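Local coordinates for purine phosphoribosyltransferase (Pyrococcus horikoshii, PDB 1VDM) that transfers a phosphoribosyl group to a purine base, as a member of the type I phosphoribosyltransferase family, at the interface of chains A and B. Sequence-based numbering; all coordinates share one arbitrary frame. Chains: chain A/B, purine phosphoribosyltransferase.

Contact 1 and contact 2 are two patches of one two-fold symmetric interface, and the centres of their C-alpha atoms lie about 18 Å apart. They share helix 38-47. Contact 1 uses A:Ile39, A:Val42 and A:Arg43 from it, with B:Ile39 opposite, and contact 2 uses B:Ser45 near its end. A:Arg35 of contact 2 sits just ahead of the same helix. Contact 1 carries a hydrogen bond across, whereas contact 2 is held by packing. Each patch has a twin with the chains exchanged. The deposited assembly has twelve copies, and this pair is probably a dimer unit within it.

Contact 1: the interface of chains A and B. Residues chain A 12, 39, 42-43; chain B 8, 39, 143-145.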
loop_
_atom_site.group_PDB
_atom_site.type_symbol
_atom_site.label_atom_id
_atom_site.label_comp_id
_atom_site.label_asym_id
_atom_site.label_seq_id
_atom_site.Cartn_x
_atom_site.Cartn_y
_atom_site.Cartn_z
ATOM N N ASP A 12 -27.461 9.433 -8.929
ATOM C CA ASP A 12 -27.284 8.541 -7.788
ATOM C C ASP A 12 -28.404 8.786 -6.789
ATOM O O ASP A 12 -29.082 7.856 -6.370
ATOM C CB ASP A 12 -25.925 8.774 -7.108
ATOM C CG ASP A 12 -24.956 7.614 -7.321
ATOM O OD1 ASP A 12 -25.399 6.524 -7.735
ATOM O OD2 ASP A 12 -23.750 7.793 -7.062
ATOM N N ILE A 39 -27.834 2.017 -16.989
ATOM C CA ILE A 39 -27.171 2.626 -15.839
ATOM C C ILE A 39 -28.010 2.513 -14.557
ATOM O O ILE A 39 -27.545 2.085 -13.508
ATOM C CB ILE A 39 -26.866 4.091 -16.160
ATOM C CG1 ILE A 39 -25.530 4.204 -16.905
ATOM C CG2 ILE A 39 -26.734 4.896 -14.851
ATOM C CD1 ILE A 39 -25.631 3.736 -18.358
ATOM N N VAL A 42 -28.918 -1.350 -13.586
ATOM C CA VAL A 42 -27.817 -2.026 -12.913
ATOM C C VAL A 42 -27.747 -1.587 -11.454
ATOM O O VAL A 42 -27.714 -2.420 -10.555
ATOM C CB VAL A 42 -26.472 -1.717 -13.612
ATOM C CG1 VAL A 42 -25.316 -1.947 -12.663
ATOM C CG2 VAL A 42 -26.326 -2.595 -14.851
ATOM N N ARG A 43 -27.734 -0.278 -11.225
ATOM C CA ARG A 43 -27.674 0.249 -9.876
ATOM C C ARG A 43 -28.811 -0.275 -9.001
ATOM O O ARG A 43 -28.587 -0.656 -7.855
ATOM C CB ARG A 43 -27.682 1.771 -9.911
ATOM C CG ARG A 43 -26.343 2.348 -10.300
ATOM C CD ARG A 43 -25.817 3.241 -9.200
ATOM N NE ARG A 43 -25.815 2.537 -7.921
ATOM C CZ ARG A 43 -25.867 3.135 -6.736
ATOM N NH1 ARG A 43 -25.927 4.455 -6.654
ATOM N NH2 ARG A 43 -25.867 2.404 -5.632
ATOM N N TRP B 8 -17.292 7.809 -10.108
ATOM C CA TRP B 8 -17.849 7.838 -11.461
ATOM C C TRP B 8 -16.881 8.500 -12.457
ATOM O O TRP B 8 -16.651 7.987 -13.542
ATOM C CB TRP B 8 -19.173 8.602 -11.467
ATOM C CG TRP B 8 -20.277 7.893 -10.825
ATOM C CD1 TRP B 8 -20.877 8.204 -9.639
ATOM C CD2 TRP B 8 -20.958 6.755 -11.341
ATOM N NE1 TRP B 8 -21.900 7.324 -9.389
ATOM C CE2 TRP B 8 -21.970 6.424 -10.419
ATOM C CE3 TRP B 8 -20.814 5.981 -12.494
ATOM C CZ2 TRP B 8 -22.833 5.353 -10.616
ATOM C CZ3 TRP B 8 -21.669 4.919 -12.690
ATOM C CH2 TRP B 8 -22.668 4.613 -11.757
ATOM N N ILE B 39 -22.463 -0.850 -17.963
ATOM C CA ILE B 39 -22.340 0.591 -18.048
ATOM C C ILE B 39 -21.158 1.014 -18.923
ATOM O O ILE B 39 -21.269 1.976 -19.679
ATOM C CB ILE B 39 -22.247 1.227 -16.639
ATOM C CG1 ILE B 39 -23.591 1.042 -15.921
ATOM C CG2 ILE B 39 -21.882 2.699 -16.738
ATOM C CD1 ILE B 39 -23.695 1.747 -14.583
ATOM N N PRO B 143 -18.460 2.294 -8.835
ATOM C CA PRO B 143 -19.550 3.237 -8.578
ATOM C C PRO B 143 -20.943 2.632 -8.610
ATOM O O PRO B 143 -21.810 3.036 -7.848
ATOM C CB PRO B 143 -19.380 4.278 -9.680
ATOM C CG PRO B 143 -17.955 4.242 -9.976
ATOM C CD PRO B 143 -17.613 2.779 -9.938
ATOM N N TRP B 144 -21.175 1.681 -9.505
ATOM C CA TRP B 144 -22.503 1.095 -9.592
ATOM C C TRP B 144 -22.797 0.047 -8.535
ATOM O O TRP B 144 -23.924 -0.419 -8.417
ATOM C CB TRP B 144 -22.750 0.532 -10.999
ATOM C CG TRP B 144 -21.612 -0.232 -11.558
ATOM C CD1 TRP B 144 -21.398 -1.578 -11.467
ATOM C CD2 TRP B 144 -20.503 0.307 -12.283
ATOM N NE1 TRP B 144 -20.218 -1.910 -12.092
ATOM C CE2 TRP B 144 -19.647 -0.773 -12.599
ATOM C CE3 TRP B 144 -20.148 1.596 -12.694
ATOM C CZ2 TRP B 144 -18.453 -0.602 -13.307
ATOM C CZ3 TRP B 144 -18.956 1.766 -13.400
ATOM C CH2 TRP B 144 -18.124 0.666 -13.696
ATOM N N GLU B 145 -21.784 -0.316 -7.762
ATOM C CA GLU B 145 -21.944 -1.297 -6.693
ATOM C C GLU B 145 -22.262 -0.577 -5.390
ATOM O O GLU B 145 -22.033 0.631 -5.257
ATOM C CB GLU B 145 -20.658 -2.119 -6.530
ATOM C CG GLU B 145 -20.549 -3.300 -7.483
ATOM C CD GLU B 145 -19.130 -3.809 -7.658
ATOM O OE1 GLU B 145 -18.948 -4.823 -8.358
ATOM O OE2 GLU B 145 -18.194 -3.196 -7.115
#
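The indole of B:Trp8 meets chain A with its edge, where A:Asp12 OD2 and A:Arg43 CD both lie in the ring plane. One face of this ring is taken by B:Pro143, whose CB stands over the centre. B:Pro143 CD lies above one face of the B:Trp144 ring, towards its rim, and B:Trp8 CZ3 touches the edge of that second indole. The carbonyl O of B:Pro143 sits above the guanidinium plane of A:Arg43. The fold is that of a type I phosphoribosyltransferase, and helices 8-25 and 38-47 of chain A supply its side of the patch.

The indole N-H of B:Trp8 gives a nearly straight hydrogen bond, NE1 to A:Asp12 OD2 at 3.0 Å (167° at the hydrogen). It reaches the carboxylate from above its plane, 51° out of it. A:Arg43 NH1 is modelled beside A:Asp12 OD1 of its own chain; a pairing of the two charges is plausible, but the short separation makes its geometry doubtful. The bent A:Arg43 chain also lays CD 3.9 Å from B:Trp8 CZ2 and 4.0 Å from B:Trp144 CA.

A:Val42 CG1 packs 3.9 Å from B:Trp144 CB, the two side chains pointing the same way. A:Ile39 and B:Ile39 cross at about a right angle. The outer torsion of B:Ile39 is extended (chi2 -174°), which carries CD1 to 3.8 Å from A:Ile39 CA.

Contact 2: the interface of chains A and B. Residues chain A 35, 57, 74-75; chain B 45, 51-53, 55.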
loop_
_atom_site.group_PDB
_atom_site.type_symbol
_atom_site.label_atom_id
_atom_site.label_comp_id
_atom_site.label_asym_id
_atom_site.label_seq_id
_atom_site.Cartn_x
_atom_site.Cartn_y
_atom_site.Cartn_z
ATOM N N ARG A 35 -30.582 2.313 -24.257
ATOM C CA ARG A 35 -29.242 2.049 -23.738
ATOM C C ARG A 35 -29.030 2.657 -22.348
ATOM O O ARG A 35 -28.565 2.018 -21.417
ATOM C CB ARG A 35 -28.225 2.652 -24.708
ATOM C CG ARG A 35 -28.191 1.919 -26.049
ATOM C CD ARG A 35 -26.877 1.156 -26.250
ATOM N NE ARG A 35 -26.459 1.207 -27.655
ATOM C CZ ARG A 35 -26.884 0.218 -28.465
ATOM N NH1 ARG A 35 -27.666 -0.737 -27.993
ATOM N NH2 ARG A 35 -26.490 0.192 -29.742
ATOM N N ASP A 57 -33.632 -4.423 -25.822
ATOM C CA ASP A 57 -33.178 -3.323 -26.672
ATOM C C ASP A 57 -34.198 -3.125 -27.782
ATOM O O ASP A 57 -34.464 -4.049 -28.553
ATOM C CB ASP A 57 -31.812 -3.662 -27.283
ATOM C CG ASP A 57 -31.079 -2.443 -27.851
ATOM O OD1 ASP A 57 -29.927 -2.620 -28.307
ATOM O OD2 ASP A 57 -31.630 -1.317 -27.841
ATOM N N THR A 74 -33.572 -5.631 -30.957
ATOM C CA THR A 74 -32.147 -5.959 -31.029
ATOM C C THR A 74 -31.766 -7.052 -30.031
ATOM O O THR A 74 -31.206 -8.083 -30.396
ATOM C CB THR A 74 -31.287 -4.724 -30.701
ATOM O OG1 THR A 74 -31.556 -3.686 -31.648
ATOM C CG2 THR A 74 -29.809 -5.074 -30.731
ATOM N N ILE A 75 -32.057 -6.794 -28.761
ATOM C CA ILE A 75 -31.767 -7.733 -27.692
ATOM C C ILE A 75 -33.090 -8.173 -27.081
ATOM O O ILE A 75 -33.779 -7.384 -26.437
ATOM C CB ILE A 75 -30.921 -7.076 -26.580
ATOM C CG1 ILE A 75 -29.742 -6.315 -27.187
ATOM C CG2 ILE A 75 -30.408 -8.143 -25.632
ATOM C CD1 ILE A 75 -28.975 -5.475 -26.186
ATOM N N SER B 45 -19.838 1.790 -26.675
ATOM C CA SER B 45 -20.685 1.532 -27.825
ATOM C C SER B 45 -20.985 2.834 -28.585
ATOM O O SER B 45 -20.907 2.880 -29.812
ATOM C CB SER B 45 -21.989 0.892 -27.365
ATOM O OG SER B 45 -22.825 0.633 -28.468
ATOM N N ILE B 51 -21.940 1.446 -32.212
ATOM C CA ILE B 51 -21.845 0.092 -32.749
ATOM C C ILE B 51 -22.788 -0.864 -32.025
ATOM O O ILE B 51 -23.081 -0.684 -30.842
ATOM C CB ILE B 51 -20.397 -0.433 -32.677
ATOM C CG1 ILE B 51 -19.855 -0.304 -31.260
ATOM C CG2 ILE B 51 -19.504 0.372 -33.610
ATOM C CD1 ILE B 51 -18.381 -0.647 -31.169
ATOM N N PRO B 52 -23.284 -1.894 -32.730
ATOM C CA PRO B 52 -24.201 -2.854 -32.110
ATOM C C PRO B 52 -23.723 -3.369 -30.753
ATOM O O PRO B 52 -22.551 -3.701 -30.570
ATOM C CB PRO B 52 -24.319 -3.955 -33.168
ATOM C CG PRO B 52 -23.030 -3.854 -33.913
ATOM C CD PRO B 52 -22.855 -2.371 -34.053
ATOM N N LEU B 53 -24.646 -3.427 -29.802
ATOM C CA LEU B 53 -24.328 -3.874 -28.460
ATOM C C LEU B 53 -25.063 -5.140 -28.070
ATOM O O LEU B 53 -26.288 -5.183 -28.108
ATOM C CB LEU B 53 -24.673 -2.771 -27.461
ATOM C CG LEU B 53 -24.711 -3.159 -25.982
ATOM C CD1 LEU B 53 -23.336 -3.591 -25.517
ATOM C CD2 LEU B 53 -25.193 -1.981 -25.176
ATOM N N VAL B 55 -25.357 -8.473 -25.116
ATOM C CA VAL B 55 -25.180 -8.685 -23.684
ATOM C C VAL B 55 -25.125 -10.152 -23.295
ATOM O O VAL B 55 -25.859 -10.973 -23.838
ATOM C CB VAL B 55 -26.332 -8.017 -22.897
ATOM C CG1 VAL B 55 -26.168 -8.263 -21.413
ATOM C CG2 VAL B 55 -26.364 -6.530 -23.190
#
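A:Arg35 follows a cis peptide bond in the loop between strand 29-33 and helix 38-47, and it faces B:Leu53, which has an extended backbone at the start of strand 53-62. The two side chains slide past each other in opposite directions. A:Arg35 has CG anti to its carbonyl carbon (chi1 -68°), and its chain bends twice further out. This brings A:Arg35 CD to 3.7 Å from B:Leu53 CD2. The guanidinium then lies with one face over B:Leu53 CB, towards the rim, with A:Arg35 NH1 at 3.7 Å from that CB.

On its own side A:Arg35 makes a salt bridge with A:Asp57, NH1 to OD1 at 3.0 Å, although the hydrogen bond is weak in geometry. A:Asp57 may thereby help to fix the rotation of the guanidinium. Opposite, A:Arg35 NH2 comes to 3.7 Å from B:Ile51 O, too far for a bond. B:Ser45 OG instead donates to B:Ile51 O at 2.7 Å, which ties the end of helix 38-47 to the loop before the strand. An alanine at A:Arg35 would probably leave A:Asp57 without its charged mate and open a gap beside B:Leu53.

A:Ile75 points its tip at the strand: CD1 is 3.3 Å from B:Leu53 O and 4.1 Å from B:Val55 CG2. Its side chain crosses that of B:Val55 at about a right angle.

In this family a loop with such a cis peptide serves pyrophosphate binding. The site therefore packs a probable active-site loop of one subunit against the strand of the other, and may help to hold that loop in shape.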